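Local coordinates for protein phosphatidylinositol-specific phospholipase C (Listeria monocytogenes, PDB 2PLC) that is a bacterial member of the phosphatidylinositol-specific phospholipase C family and folds as a variant of the TIM barrel, at residues 31-36 and 76-80; 59-65 and 100-106; 234-238 and 258-264; 248-252 and 270-274. The contacts are given in a common frame with arbitrary orientation. Residues are numbered along the deposited sequence.

Overall arrangement
All four contacts belong to one TIM-barrel-type chain. Interaction 2 pairs two parallel barrel strands, its centre about 5 Å from the chain's centre. The centre of interaction 1 lies about 19 Å from that of interaction 2, among the loops beyond the C-terminal ends of those strands. Interactions 3 and 4, with centres about 17 Å apart, flank the last barrel strand, 253-257: one follows its C-terminal end, the other precedes its start. Interactions 1 and 4, centres about 37 Å apart, lie on opposite sides of the chain's centre. His25, hydrogen-bonded to Asp258 of interaction 3 and touched by Arg64 of interaction 2, bridges two contacts at the barrel end where TIM barrels keep their active sites.

Interaction 1 (31-36 and 76-80); sequences NGDITW and IFLNA
The main bond is backbone to backbone, Asp33 N giving to Phe77 O at 2.9 Å, and it sets a helix N-cap against a beta-hairpin strand. Asp33 is the N-cap of helix 34-38: with chi1 p, its OD1 accepts from Trp36 N at 3.2 Å and, weakly, from Thr35 N at 3.0 Å. Its other oxygen, OD2, takes a weak bond from Phe77 N at 3.4 Å, so the one carboxylate serves both segments. Residues 31-33 run extended beside strand 76-78, which pairs antiparallel with strand 70-73; at Asn79 the chain turns a corner in a positive-phi conformation (51/46). Gly32 comes very close, its CA 3.7 Å from Leu78 CA, and a CB there would clash with Trp36 CB. Apolar packing lies beyond. Ile76 (chi1 m) touches Thr35 CG2 through CG1 at 3.7 Å, and its CG2 lies at the edge of the Trp36 ring. Leu78 (m, t) ends beside the same indole, CD2 3.7 Å from Trp36 CD1.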
loop_
_atom_site.group_PDB
_atom_site.type_symbol
_atom_site.label_atom_id
_atom_site.label_comp_id
_atom_site.label_asym_id
_atom_site.label_seq_id
_atom_site.Cartn_x
_atom_site.Cartn_y
_atom_site.Cartn_z
ATOM N N ASN A 31 -9.178 -13.615 4.410
ATOM C CA ASN A 31 -9.940 -14.783 4.017
ATOM C C ASN A 31 -8.976 -15.692 3.264
ATOM O O ASN A 31 -7.920 -15.240 2.811
ATOM C CB ASN A 31 -11.111 -14.372 3.119
ATOM C CG ASN A 31 -12.123 -15.487 2.929
ATOM O OD1 ASN A 31 -12.325 -16.319 3.814
ATOM N ND2 ASN A 31 -12.774 -15.501 1.770
ATOM N N GLY A 32 -9.335 -16.966 3.138
ATOM C CA GLY A 32 -8.474 -17.910 2.447
ATOM C C GLY A 32 -8.997 -19.335 2.497
ATOM O O GLY A 32 -10.106 -19.579 2.977
ATOM N N ASP A 33 -8.194 -20.275 2.006
ATOM C CA ASP A 33 -8.583 -21.678 1.983
ATOM C C ASP A 33 -8.497 -22.369 3.347
ATOM O O ASP A 33 -8.285 -21.723 4.374
ATOM C CB ASP A 33 -7.780 -22.447 0.918
ATOM C CG ASP A 33 -6.279 -22.492 1.201
ATOM O OD1 ASP A 33 -5.838 -22.206 2.334
ATOM O OD2 ASP A 33 -5.533 -22.838 0.264
ATOM N N ILE A 34 -8.660 -23.686 3.351
ATOM C CA ILE A 34 -8.607 -24.453 4.586
ATOM C C ILE A 34 -7.282 -24.254 5.340
ATOM O O ILE A 34 -7.269 -24.227 6.571
ATOM C CB ILE A 34 -8.874 -25.960 4.315
ATOM C CG1 ILE A 34 -9.064 -26.718 5.629
ATOM C CG2 ILE A 34 -7.753 -26.559 3.480
ATOM C CD1 ILE A 34 -10.253 -26.234 6.470
ATOM N N THR A 35 -6.183 -24.072 4.609
ATOM C CA THR A 35 -4.877 -23.862 5.245
ATOM C C THR A 35 -4.835 -22.510 5.966
ATOM O O THR A 35 -4.151 -22.353 6.980
ATOM C CB THR A 35 -3.719 -23.944 4.223
ATOM O OG1 THR A 35 -3.764 -25.208 3.555
ATOM C CG2 THR A 35 -2.372 -23.826 4.928
ATOM N N TRP A 36 -5.578 -21.540 5.441
ATOM C CA TRP A 36 -5.642 -20.216 6.045
ATOM C C TRP A 36 -6.341 -20.284 7.406
ATOM O O TRP A 36 -5.913 -19.641 8.366
ATOM C CB TRP A 36 -6.376 -19.249 5.113
ATOM C CG TRP A 36 -6.385 -17.838 5.605
ATOM C CD1 TRP A 36 -5.399 -16.902 5.445
ATOM C CD2 TRP A 36 -7.418 -17.207 6.365
ATOM N NE1 TRP A 36 -5.756 -15.728 6.067
ATOM C CE2 TRP A 36 -6.990 -15.889 6.641
ATOM C CE3 TRP A 36 -8.668 -17.625 6.842
ATOM C CZ2 TRP A 36 -7.764 -14.993 7.374
ATOM C CZ3 TRP A 36 -9.438 -16.729 7.570
ATOM C CH2 TRP A 36 -8.981 -15.429 7.829
ATOM N N ILE A 76 -0.408 -20.513 0.810
ATOM C CA ILE A 76 -1.801 -20.335 1.184
ATOM C C ILE A 76 -2.596 -19.512 0.175
ATOM O O ILE A 76 -2.276 -18.350 -0.081
ATOM C CB ILE A 76 -1.895 -19.673 2.575
ATOM C CG1 ILE A 76 -1.235 -20.574 3.618
ATOM C CG2 ILE A 76 -3.342 -19.397 2.954
ATOM C CD1 ILE A 76 -1.103 -19.929 4.971
ATOM N N PHE A 77 -3.616 -20.138 -0.410
ATOM C CA PHE A 77 -4.494 -19.476 -1.369
ATOM C C PHE A 77 -5.447 -18.594 -0.563
ATOM O O PHE A 77 -6.037 -19.052 0.416
ATOM C CB PHE A 77 -5.279 -20.526 -2.158
ATOM C CG PHE A 77 -6.304 -19.951 -3.101
ATOM C CD1 PHE A 77 -6.011 -18.841 -3.890
ATOM C CD2 PHE A 77 -7.565 -20.529 -3.203
ATOM C CE1 PHE A 77 -6.956 -18.315 -4.763
ATOM C CE2 PHE A 77 -8.519 -20.009 -4.076
ATOM C CZ PHE A 77 -8.212 -18.898 -4.859
ATOM N N LEU A 78 -5.607 -17.338 -0.981
ATOM C CA LEU A 78 -6.471 -16.409 -0.264
ATOM C C LEU A 78 -7.886 -16.236 -0.815
ATOM O O LEU A 78 -8.546 -15.243 -0.520
ATOM C CB LEU A 78 -5.781 -15.049 -0.122
ATOM C CG LEU A 78 -4.456 -15.032 0.655
ATOM C CD1 LEU A 78 -3.935 -13.613 0.749
ATOM C CD2 LEU A 78 -4.651 -15.608 2.047
ATOM N N ASN A 79 -8.366 -17.211 -1.586
ATOM C CA ASN A 79 -9.717 -17.150 -2.157
ATOM C C ASN A 79 -10.017 -15.846 -2.892
ATOM O O ASN A 79 -11.070 -15.227 -2.692
ATOM C CB ASN A 79 -10.779 -17.402 -1.078
ATOM C CG ASN A 79 -10.890 -18.865 -0.698
ATOM O OD1 ASN A 79 -10.001 -19.665 -0.991
ATOM N ND2 ASN A 79 -11.989 -19.225 -0.048
ATOM N N ALA A 80 -9.071 -15.426 -3.725
ATOM C CA ALA A 80 -9.210 -14.204 -4.506
ATOM C C ALA A 80 -8.319 -14.307 -5.736
ATOM O O ALA A 80 -7.351 -15.064 -5.748
ATOM C CB ALA A 80 -8.822 -12.984 -3.668
#

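Interaction 2 (59-65 and 100-106); sequences RYIDIRA and TIIMRLK
Two neighbouring parallel strands of the barrel wall, 60-65 and 101-106, meet here as the two ends of a beta-alpha-beta crossover through helix 82-95. Their axes approach to 4.8 Å at an angle of 17°. Tyr60 pairs with Ile102, Ile61 with Met103, and so on to Arg64 with Lys106, CA atoms 4.7 to 5.0 Å apart. Six backbone bonds hold the register: Ile102 N to Arg59 O 2.9 Å, Ile61 N to Ile102 O 2.9 Å, Arg104 N to Ile61 O 3.0 Å, Ile63 N to Arg104 O 2.8 Å, Lys106 N to Ile63 O 2.9 Å and Ala65 N to Lys106 O 3.0 Å. Ile61, Ile63, Met103 and Leu105 share the apolar face; Ile61 CG1 lies 3.8 Å from Met103 CG, and both isoleucines reach helix 82-95. The other face is polar toward the strands' C-terminal ends. Asp62 (chi1 t) grips Arg64, OD1 to NE 2.7 Å and OD2 to NH2 2.9 Å, while Arg104, extended throughout, has its NH1 3.8 Å from Asp62 OD2, a long salt bridge of charges alone; its NH2 pairs with Glu157. One water joins Tyr60 OH (2.9 Å), Arg104 NH1 (2.9 Å) and, weakly, Asp62 OD2 (3.0 Å). Parallel strands with an apolar outer face under a helix, and charged groups gathered inside toward their C-terminal ends, fit the beta-alpha-beta architecture of a TIM-barrel enzyme.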
loop_
_atom_site.group_PDB
_atom_site.type_symbol
_atom_site.label_atom_id
_atom_site.label_comp_id
_atom_site.label_asym_id
_atom_site.label_seq_id
_atom_site.Cartn_x
_atom_site.Cartn_y
_atom_site.Cartn_z
ATOM N N ARG A 59 -5.530 3.900 1.129
ATOM C CA ARG A 59 -5.181 4.283 -0.237
ATOM C C ARG A 59 -3.929 3.592 -0.736
ATOM O O ARG A 59 -3.439 3.874 -1.828
ATOM C CB ARG A 59 -5.034 5.799 -0.367
ATOM C CG ARG A 59 -6.341 6.564 -0.251
ATOM C CD ARG A 59 -7.321 6.217 -1.358
ATOM N NE ARG A 59 -8.594 6.897 -1.152
ATOM C CZ ARG A 59 -9.615 6.395 -0.464
ATOM N NH1 ARG A 59 -9.523 5.190 0.084
ATOM N NH2 ARG A 59 -10.721 7.115 -0.292
ATOM N N TYR A 60 -3.383 2.717 0.095
ATOM C CA TYR A 60 -2.210 1.952 -0.279
ATOM C C TYR A 60 -2.557 0.504 -0.011
ATOM O O TYR A 60 -3.001 0.166 1.090
ATOM C CB TYR A 60 -0.993 2.350 0.563
ATOM C CG TYR A 60 0.160 1.377 0.436
ATOM C CD1 TYR A 60 1.093 1.501 -0.585
ATOM C CD2 TYR A 60 0.286 0.301 1.316
ATOM C CE1 TYR A 60 2.124 0.580 -0.736
ATOM C CE2 TYR A 60 1.310 -0.625 1.176
ATOM C CZ TYR A 60 2.224 -0.478 0.147
ATOM O OH TYR A 60 3.236 -1.392 0.004
ATOM N N ILE A 61 -2.395 -0.345 -1.020
ATOM C CA ILE A 61 -2.683 -1.764 -0.845
ATOM C C ILE A 61 -1.478 -2.604 -1.221
ATOM O O ILE A 61 -0.641 -2.194 -2.020
ATOM C CB ILE A 61 -3.949 -2.212 -1.607
ATOM C CG1 ILE A 61 -3.815 -1.936 -3.101
ATOM C CG2 ILE A 61 -5.165 -1.492 -1.047
ATOM C CD1 ILE A 61 -5.039 -2.344 -3.902
ATOM N N ASP A 62 -1.387 -3.771 -0.603
ATOM C CA ASP A 62 -0.273 -4.685 -0.792
ATOM C C ASP A 62 -0.850 -6.014 -1.294
ATOM O O ASP A 62 -1.407 -6.794 -0.522
ATOM C CB ASP A 62 0.409 -4.829 0.568
ATOM C CG ASP A 62 1.548 -5.807 0.570
ATOM O OD1 ASP A 62 1.917 -6.342 -0.499
ATOM O OD2 ASP A 62 2.083 -6.036 1.677
ATOM N N ILE A 63 -0.713 -6.252 -2.594
ATOM C CA ILE A 63 -1.246 -7.449 -3.240
ATOM C C ILE A 63 -0.163 -8.446 -3.639
ATOM O O ILE A 63 0.771 -8.108 -4.363
ATOM C CB ILE A 63 -2.063 -7.056 -4.492
ATOM C CG1 ILE A 63 -3.095 -5.976 -4.137
ATOM C CG2 ILE A 63 -2.757 -8.280 -5.094
ATOM C CD1 ILE A 63 -4.140 -6.411 -3.139
ATOM N N ARG A 64 -0.301 -9.683 -3.168
ATOM C CA ARG A 64 0.668 -10.738 -3.468
ATOM C C ARG A 64 -0.010 -11.775 -4.362
ATOM O O ARG A 64 -1.066 -12.305 -4.007
ATOM C CB ARG A 64 1.125 -11.418 -2.177
ATOM C CG ARG A 64 1.263 -10.503 -0.967
ATOM C CD ARG A 64 2.510 -9.656 -1.025
ATOM N NE ARG A 64 2.693 -8.874 0.200
ATOM C CZ ARG A 64 3.398 -9.276 1.254
ATOM N NH1 ARG A 64 3.991 -10.463 1.247
ATOM N NH2 ARG A 64 3.544 -8.479 2.304
ATOM N N ALA A 65 0.612 -12.090 -5.498
ATOM C CA ALA A 65 0.045 -13.054 -6.440
ATOM C C ALA A 65 1.070 -14.006 -7.051
ATOM O O ALA A 65 2.276 -13.796 -6.932
ATOM C CB ALA A 65 -0.689 -12.308 -7.556
ATOM N N THR A 100 -6.883 8.263 -5.536
ATOM C CA THR A 100 -5.764 7.576 -6.170
ATOM C C THR A 100 -5.327 6.439 -5.259
ATOM O O THR A 100 -5.367 6.555 -4.033
ATOM C CB THR A 100 -4.560 8.515 -6.464
ATOM O OG1 THR A 100 -3.419 7.729 -6.846
ATOM C CG2 THR A 100 -4.208 9.351 -5.257
ATOM N N ILE A 101 -4.937 5.327 -5.863
ATOM C CA ILE A 101 -4.517 4.168 -5.097
ATOM C C ILE A 101 -3.111 3.749 -5.467
ATOM O O ILE A 101 -2.742 3.721 -6.639
ATOM C CB ILE A 101 -5.515 2.997 -5.284
ATOM C CG1 ILE A 101 -6.869 3.398 -4.699
ATOM C CG2 ILE A 101 -4.998 1.721 -4.626
ATOM C CD1 ILE A 101 -7.955 2.401 -4.914
ATOM N N ILE A 102 -2.305 3.520 -4.439
ATOM C CA ILE A 102 -0.933 3.081 -4.623
ATOM C C ILE A 102 -0.995 1.586 -4.364
ATOM O O ILE A 102 -1.479 1.154 -3.323
ATOM C CB ILE A 102 0.006 3.767 -3.627
ATOM C CG1 ILE A 102 -0.141 5.286 -3.753
ATOM C CG2 ILE A 102 1.449 3.331 -3.886
ATOM C CD1 ILE A 102 0.557 6.058 -2.672
ATOM N N MET A 103 -0.511 0.801 -5.319
ATOM C CA MET A 103 -0.573 -0.639 -5.205
ATOM C C MET A 103 0.729 -1.380 -5.418
ATOM O O MET A 103 1.348 -1.299 -6.476
ATOM C CB MET A 103 -1.627 -1.171 -6.179
ATOM C CG MET A 103 -1.732 -2.683 -6.227
ATOM S SD MET A 103 -2.957 -3.216 -7.421
ATOM C CE MET A 103 -1.925 -3.995 -8.626
ATOM N N ARG A 104 1.128 -2.125 -4.394
ATOM C CA ARG A 104 2.326 -2.935 -4.457
ATOM C C ARG A 104 1.872 -4.288 -4.985
ATOM O O ARG A 104 0.964 -4.903 -4.426
ATOM C CB ARG A 104 2.914 -3.105 -3.060
ATOM C CG ARG A 104 4.075 -4.064 -2.992
ATOM C CD ARG A 104 4.417 -4.395 -1.556
ATOM N NE ARG A 104 5.563 -5.293 -1.460
ATOM C CZ ARG A 104 6.140 -5.643 -0.314
ATOM N NH1 ARG A 104 5.673 -5.178 0.833
ATOM N NH2 ARG A 104 7.214 -6.420 -0.316
ATOM N N LEU A 105 2.439 -4.705 -6.110
ATOM C CA LEU A 105 2.098 -5.989 -6.698
ATOM C C LEU A 105 3.349 -6.839 -6.623
ATOM O O LEU A 105 4.331 -6.578 -7.311
ATOM C CB LEU A 105 1.634 -5.822 -8.147
ATOM C CG LEU A 105 1.345 -7.112 -8.922
ATOM C CD1 LEU A 105 0.306 -7.948 -8.194
ATOM C CD2 LEU A 105 0.869 -6.769 -10.322
ATOM N N LYS A 106 3.305 -7.853 -5.768
ATOM C CA LYS A 106 4.445 -8.728 -5.557
ATOM C C LYS A 106 4.293 -10.134 -6.133
ATOM O O LYS A 106 3.223 -10.738 -6.069
ATOM C CB LYS A 106 4.726 -8.821 -4.061
ATOM C CG LYS A 106 5.998 -9.547 -3.717
ATOM C CD LYS A 106 6.148 -9.711 -2.217
ATOM C CE LYS A 106 7.529 -10.248 -1.874
ATOM N NZ LYS A 106 7.838 -11.486 -2.645
HETATM O O HOH W 1 3.596 -3.474 1.978
#

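Interaction 3 (234-238 and 258-264); sequences NNKVE and DFPEKQT
Residues 234-238 of helix 226-246 face the loop that leaves strand 253-257 and enters helix 262-269, a beta-to-alpha connection at the C-terminal end of a TIM-barrel strand. Asn234 (chi1 m) points across with both ends of its amide engaged. ND2 donates to Asp258 O at 3.0 Å, almost in line, and to a water at 3.3 Å; that water also takes the hydrogen of Glu261 N at 3.0 Å and donates to Thr264 OG1 at 2.9 Å. OD1 accepts, at 2.8 Å, from a second water that receives Asp258 N at 2.8 Å. Glu261 is the N-cap residue of helix 262-269. One turn on, Glu238, extended with chi1 and chi2 both t, accepts at OE1 from Thr264 OG1 at 3.0 Å; their CA atoms are 5.9 Å apart. Its OE2 takes a weak bond from Asn267. The carboxylate of Asp258 turns away to His25. With Phe259 at positive phi (45/52), the loop bends sharply before Pro260. The Asn234 amide and two waters thus satisfy Asp258 N and O and Glu261 N, while Glu238 takes the Thr264 hydroxyl, so polar groups join the helices.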
loop_
_atom_site.group_PDB
_atom_site.type_symbol
_atom_site.label_atom_id
_atom_site.label_comp_id
_atom_site.label_asym_id
_atom_site.label_seq_id
_atom_site.Cartn_x
_atom_site.Cartn_y
_atom_site.Cartn_z
ATOM N N ASN A 234 -0.452 0.042 16.776
ATOM C CA ASN A 234 -1.362 0.980 16.112
ATOM C C ASN A 234 -1.767 2.175 16.962
ATOM O O ASN A 234 -1.789 3.303 16.476
ATOM C CB ASN A 234 -2.605 0.263 15.581
ATOM C CG ASN A 234 -2.295 -0.671 14.427
ATOM O OD1 ASN A 234 -1.168 -0.726 13.940
ATOM N ND2 ASN A 234 -3.303 -1.413 13.982
ATOM N N ASN A 235 -2.059 1.931 18.235
ATOM C CA ASN A 235 -2.454 2.997 19.151
ATOM C C ASN A 235 -1.301 3.953 19.450
ATOM O O ASN A 235 -1.488 5.171 19.510
ATOM C CB ASN A 235 -2.984 2.403 20.452
ATOM C CG ASN A 235 -4.447 2.695 20.655
ATOM O OD1 ASN A 235 -4.811 3.528 21.486
ATOM N ND2 ASN A 235 -5.301 2.032 19.876
ATOM N N LYS A 236 -0.110 3.391 19.643
ATOM C CA LYS A 236 1.071 4.188 19.928
ATOM C C LYS A 236 1.354 5.098 18.745
ATOM O O LYS A 236 1.641 6.281 18.921
ATOM C CB LYS A 236 2.271 3.289 20.214
ATOM C CG LYS A 236 2.151 2.531 21.516
ATOM C CD LYS A 236 3.279 1.518 21.701
ATOM C CE LYS A 236 4.623 2.191 21.871
ATOM N NZ LYS A 236 4.614 3.124 23.030
ATOM N N VAL A 237 1.242 4.541 17.541
ATOM C CA VAL A 237 1.476 5.302 16.317
ATOM C C VAL A 237 0.385 6.358 16.125
ATOM O O VAL A 237 0.655 7.463 15.665
ATOM C CB VAL A 237 1.543 4.369 15.085
ATOM C CG1 VAL A 237 1.627 5.186 13.800
ATOM C CG2 VAL A 237 2.750 3.449 15.199
ATOM N N GLU A 238 -0.841 6.022 16.504
ATOM C CA GLU A 238 -1.958 6.949 16.380
ATOM C C GLU A 238 -1.756 8.201 17.239
ATOM O O GLU A 238 -2.028 9.316 16.790
ATOM C CB GLU A 238 -3.256 6.257 16.769
ATOM C CG GLU A 238 -4.495 7.088 16.510
ATOM C CD GLU A 238 -5.771 6.387 16.934
ATOM O OE1 GLU A 238 -5.753 5.154 17.164
ATOM O OE2 GLU A 238 -6.803 7.079 17.037
ATOM N N ASP A 258 -1.420 -3.559 9.946
ATOM C CA ASP A 258 -2.138 -4.822 10.065
ATOM C C ASP A 258 -3.283 -4.420 10.988
ATOM O O ASP A 258 -3.089 -3.592 11.882
ATOM C CB ASP A 258 -1.317 -5.877 10.806
ATOM C CG ASP A 258 -0.280 -6.539 9.939
ATOM O OD1 ASP A 258 -0.431 -6.549 8.698
ATOM O OD2 ASP A 258 0.688 -7.077 10.517
ATOM N N PHE A 259 -4.473 -4.963 10.741
ATOM C CA PHE A 259 -5.659 -4.694 11.555
ATOM C C PHE A 259 -5.905 -3.224 11.929
ATOM O O PHE A 259 -6.082 -2.898 13.104
ATOM C CB PHE A 259 -5.614 -5.539 12.838
ATOM C CG PHE A 259 -5.563 -7.017 12.595
ATOM C CD1 PHE A 259 -6.712 -7.717 12.260
ATOM C CD2 PHE A 259 -4.372 -7.717 12.738
ATOM C CE1 PHE A 259 -6.678 -9.096 12.076
ATOM C CE2 PHE A 259 -4.326 -9.089 12.558
ATOM C CZ PHE A 259 -5.481 -9.785 12.227
ATOM N N PRO A 260 -5.914 -2.315 10.942
ATOM C CA PRO A 260 -6.150 -0.916 11.305
ATOM C C PRO A 260 -7.603 -0.661 11.666
ATOM O O PRO A 260 -8.509 -1.228 11.060
ATOM C CB PRO A 260 -5.779 -0.176 10.026
ATOM C CG PRO A 260 -6.186 -1.152 8.954
ATOM C CD PRO A 260 -5.654 -2.449 9.499
ATOM N N GLU A 261 -7.818 0.171 12.679
ATOM C CA GLU A 261 -9.166 0.533 13.098
ATOM C C GLU A 261 -9.617 1.783 12.350
ATOM O O GLU A 261 -8.792 2.597 11.929
ATOM C CB GLU A 261 -9.209 0.778 14.602
ATOM C CG GLU A 261 -8.940 -0.468 15.407
ATOM C CD GLU A 261 -9.151 -0.255 16.883
ATOM O OE1 GLU A 261 -8.295 0.404 17.520
ATOM O OE2 GLU A 261 -10.178 -0.744 17.404
ATOM N N LYS A 262 -10.930 1.911 12.169
ATOM C CA LYS A 262 -11.532 3.049 11.469
ATOM C C LYS A 262 -11.036 4.378 12.037
ATOM O O LYS A 262 -10.791 5.328 11.295
ATOM C CB LYS A 262 -13.056 3.004 11.612
ATOM C CG LYS A 262 -13.735 1.726 11.145
ATOM C CD LYS A 262 -14.096 1.776 9.671
ATOM C CE LYS A 262 -15.083 0.672 9.304
ATOM N NZ LYS A 262 -16.399 0.848 9.985
ATOM N N GLN A 263 -10.903 4.419 13.362
ATOM C CA GLN A 263 -10.450 5.596 14.114
ATOM C C GLN A 263 -9.028 6.003 13.734
ATOM O O GLN A 263 -8.751 7.173 13.451
ATOM C CB GLN A 263 -10.496 5.274 15.613
ATOM C CG GLN A 263 -10.041 6.388 16.542
ATOM C CD GLN A 263 -11.156 7.354 16.884
ATOM O OE1 GLN A 263 -11.665 8.067 16.016
ATOM N NE2 GLN A 263 -11.545 7.381 18.159
ATOM N N THR A 264 -8.132 5.019 13.749
ATOM C CA THR A 264 -6.728 5.228 13.421
ATOM C C THR A 264 -6.566 5.731 11.991
ATOM O O THR A 264 -5.756 6.618 11.730
ATOM C CB THR A 264 -5.921 3.924 13.585
ATOM O OG1 THR A 264 -6.239 3.318 14.843
ATOM C CG2 THR A 264 -4.431 4.211 13.542
HETATM O O HOH W 2 -0.046 -2.611 12.193
HETATM O O HOH W 3 -5.856 0.413 14.965
#

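Interaction 4 (248-252 and 270-274); sequences KVRGL and KNNKF
Asn271 is the key residue in this meeting of two loops, the turn after helix 226-246 and the C-terminal tail. Its t rotamer (chi1 -178°) carries the amide to segment 248-252, where ND2 donates to Val249 O at 2.9 Å and also bonds Thr245 OG1, while OD1 binds Ser20 OG and lies 3.6 Å from Leu252 CG. Leu252 (m, t) packs on Val241 and Leu244 of helix 226-246. Asn272, by contrast, is m at chi1: its CA-to-CB bond leads away, yet OD1 accepts at 3.0 Å from a water that also receives a weak bond from Gly251 N at 3.0 Å, and ND2 goes to Ile269 O. Arg250 bends back (m, p) along the tail, its NH2 3.3 Å from Lys273 CG. The backbones come closest at Arg250 and Asn271, CA to CA 5.8 Å. Positive phi recurs at Lys248, the C-prime residue of a Schellman motif ending helix 226-246, and at Gly251. The contact therefore ties the C-terminal tail, just past helix 262-269, to the end of helix 226-246 and the start of strand 253-257, with Ser20 of strand 20-24 alongside.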
loop_
_atom_site.group_PDB
_atom_site.type_symbol
_atom_site.label_atom_id
_atom_site.label_comp_id
_atom_site.label_asym_id
_atom_site.label_seq_id
_atom_site.Cartn_x
_atom_site.Cartn_y
_atom_site.Cartn_z
ATOM N N LYS A 248 1.796 21.004 13.893
ATOM C CA LYS A 248 1.728 21.430 12.493
ATOM C C LYS A 248 2.694 20.665 11.578
ATOM O O LYS A 248 3.202 21.215 10.601
ATOM C CB LYS A 248 1.987 22.941 12.376
ATOM C CG LYS A 248 0.747 23.812 12.242
ATOM C CD LYS A 248 -0.077 23.862 13.511
ATOM C CE LYS A 248 -1.195 24.889 13.383
ATOM N NZ LYS A 248 -1.997 25.018 14.633
ATOM N N VAL A 249 2.938 19.395 11.892
ATOM C CA VAL A 249 3.833 18.564 11.093
ATOM C C VAL A 249 3.040 17.597 10.212
ATOM O O VAL A 249 2.372 16.692 10.719
ATOM C CB VAL A 249 4.801 17.769 11.984
ATOM C CG1 VAL A 249 5.808 17.022 11.127
ATOM C CG2 VAL A 249 5.511 18.706 12.945
ATOM N N ARG A 250 3.122 17.801 8.896
ATOM C CA ARG A 250 2.418 16.979 7.910
ATOM C C ARG A 250 3.356 16.167 7.013
ATOM O O ARG A 250 4.581 16.250 7.129
ATOM C CB ARG A 250 1.549 17.858 7.004
ATOM C CG ARG A 250 0.371 18.542 7.664
ATOM C CD ARG A 250 0.760 19.836 8.332
ATOM N NE ARG A 250 -0.316 20.819 8.252
ATOM C CZ ARG A 250 -1.178 21.085 9.230
ATOM N NH1 ARG A 250 -1.104 20.444 10.390
ATOM N NH2 ARG A 250 -2.120 21.999 9.047
ATOM N N GLY A 251 2.755 15.397 6.102
ATOM C CA GLY A 251 3.511 14.591 5.150
ATOM C C GLY A 251 4.368 13.487 5.731
ATOM O O GLY A 251 5.540 13.360 5.387
ATOM N N LEU A 252 3.750 12.639 6.546
ATOM C CA LEU A 252 4.444 11.542 7.207
ATOM C C LEU A 252 4.678 10.316 6.329
ATOM O O LEU A 252 5.281 9.341 6.770
ATOM C CB LEU A 252 3.676 11.144 8.465
ATOM C CG LEU A 252 3.323 12.282 9.428
ATOM C CD1 LEU A 252 2.559 11.726 10.612
ATOM C CD2 LEU A 252 4.578 13.010 9.886
ATOM N N LYS A 270 -6.464 12.946 8.811
ATOM C CA LYS A 270 -6.564 14.292 9.367
ATOM C C LYS A 270 -5.223 15.018 9.460
ATOM O O LYS A 270 -5.190 16.243 9.592
ATOM C CB LYS A 270 -7.241 14.274 10.738
ATOM C CG LYS A 270 -8.737 14.040 10.691
ATOM C CD LYS A 270 -9.356 14.300 12.059
ATOM C CE LYS A 270 -10.874 14.180 12.028
ATOM N NZ LYS A 270 -11.502 14.638 13.303
ATOM N N ASN A 271 -4.122 14.271 9.387
ATOM C CA ASN A 271 -2.798 14.885 9.442
ATOM C C ASN A 271 -2.537 15.785 8.234
ATOM O O ASN A 271 -1.741 16.712 8.323
ATOM C CB ASN A 271 -1.695 13.828 9.549
ATOM C CG ASN A 271 -0.312 14.444 9.668
ATOM O OD1 ASN A 271 0.469 14.420 8.725
ATOM N ND2 ASN A 271 -0.010 15.015 10.830
ATOM N N ASN A 272 -3.189 15.507 7.108
ATOM C CA ASN A 272 -3.016 16.318 5.900
ATOM C C ASN A 272 -3.785 17.631 6.045
ATOM O O ASN A 272 -4.810 17.675 6.729
ATOM C CB ASN A 272 -3.534 15.571 4.673
ATOM C CG ASN A 272 -2.918 14.203 4.520
ATOM O OD1 ASN A 272 -1.758 14.072 4.139
ATOM N ND2 ASN A 272 -3.701 13.167 4.809
ATOM N N LYS A 273 -3.302 18.692 5.400
ATOM C CA LYS A 273 -3.973 19.989 5.482
ATOM C C LYS A 273 -5.018 20.175 4.384
ATOM O O LYS A 273 -4.712 20.086 3.191
ATOM C CB LYS A 273 -2.967 21.149 5.443
ATOM C CG LYS A 273 -3.517 22.442 6.055
ATOM C CD LYS A 273 -3.404 23.658 5.131
ATOM C CE LYS A 273 -1.981 24.212 5.056
ATOM N NZ LYS A 273 -1.024 23.307 4.351
ATOM N N PHE A 274 -6.253 20.428 4.810
ATOM C CA PHE A 274 -7.381 20.642 3.905
ATOM C C PHE A 274 -7.811 22.115 3.955
ATOM O O PHE A 274 -7.900 22.741 2.875
ATOM C CB PHE A 274 -8.567 19.753 4.309
ATOM C CG PHE A 274 -8.276 18.272 4.264
ATOM C CD1 PHE A 274 -7.659 17.635 5.337
ATOM C CD2 PHE A 274 -8.644 17.509 3.160
ATOM C CE1 PHE A 274 -7.415 16.267 5.309
ATOM C CE2 PHE A 274 -8.404 16.136 3.125
ATOM C CZ PHE A 274 -7.789 15.517 4.200
HETATM O O HOH W 4 0.271 16.273 4.591
#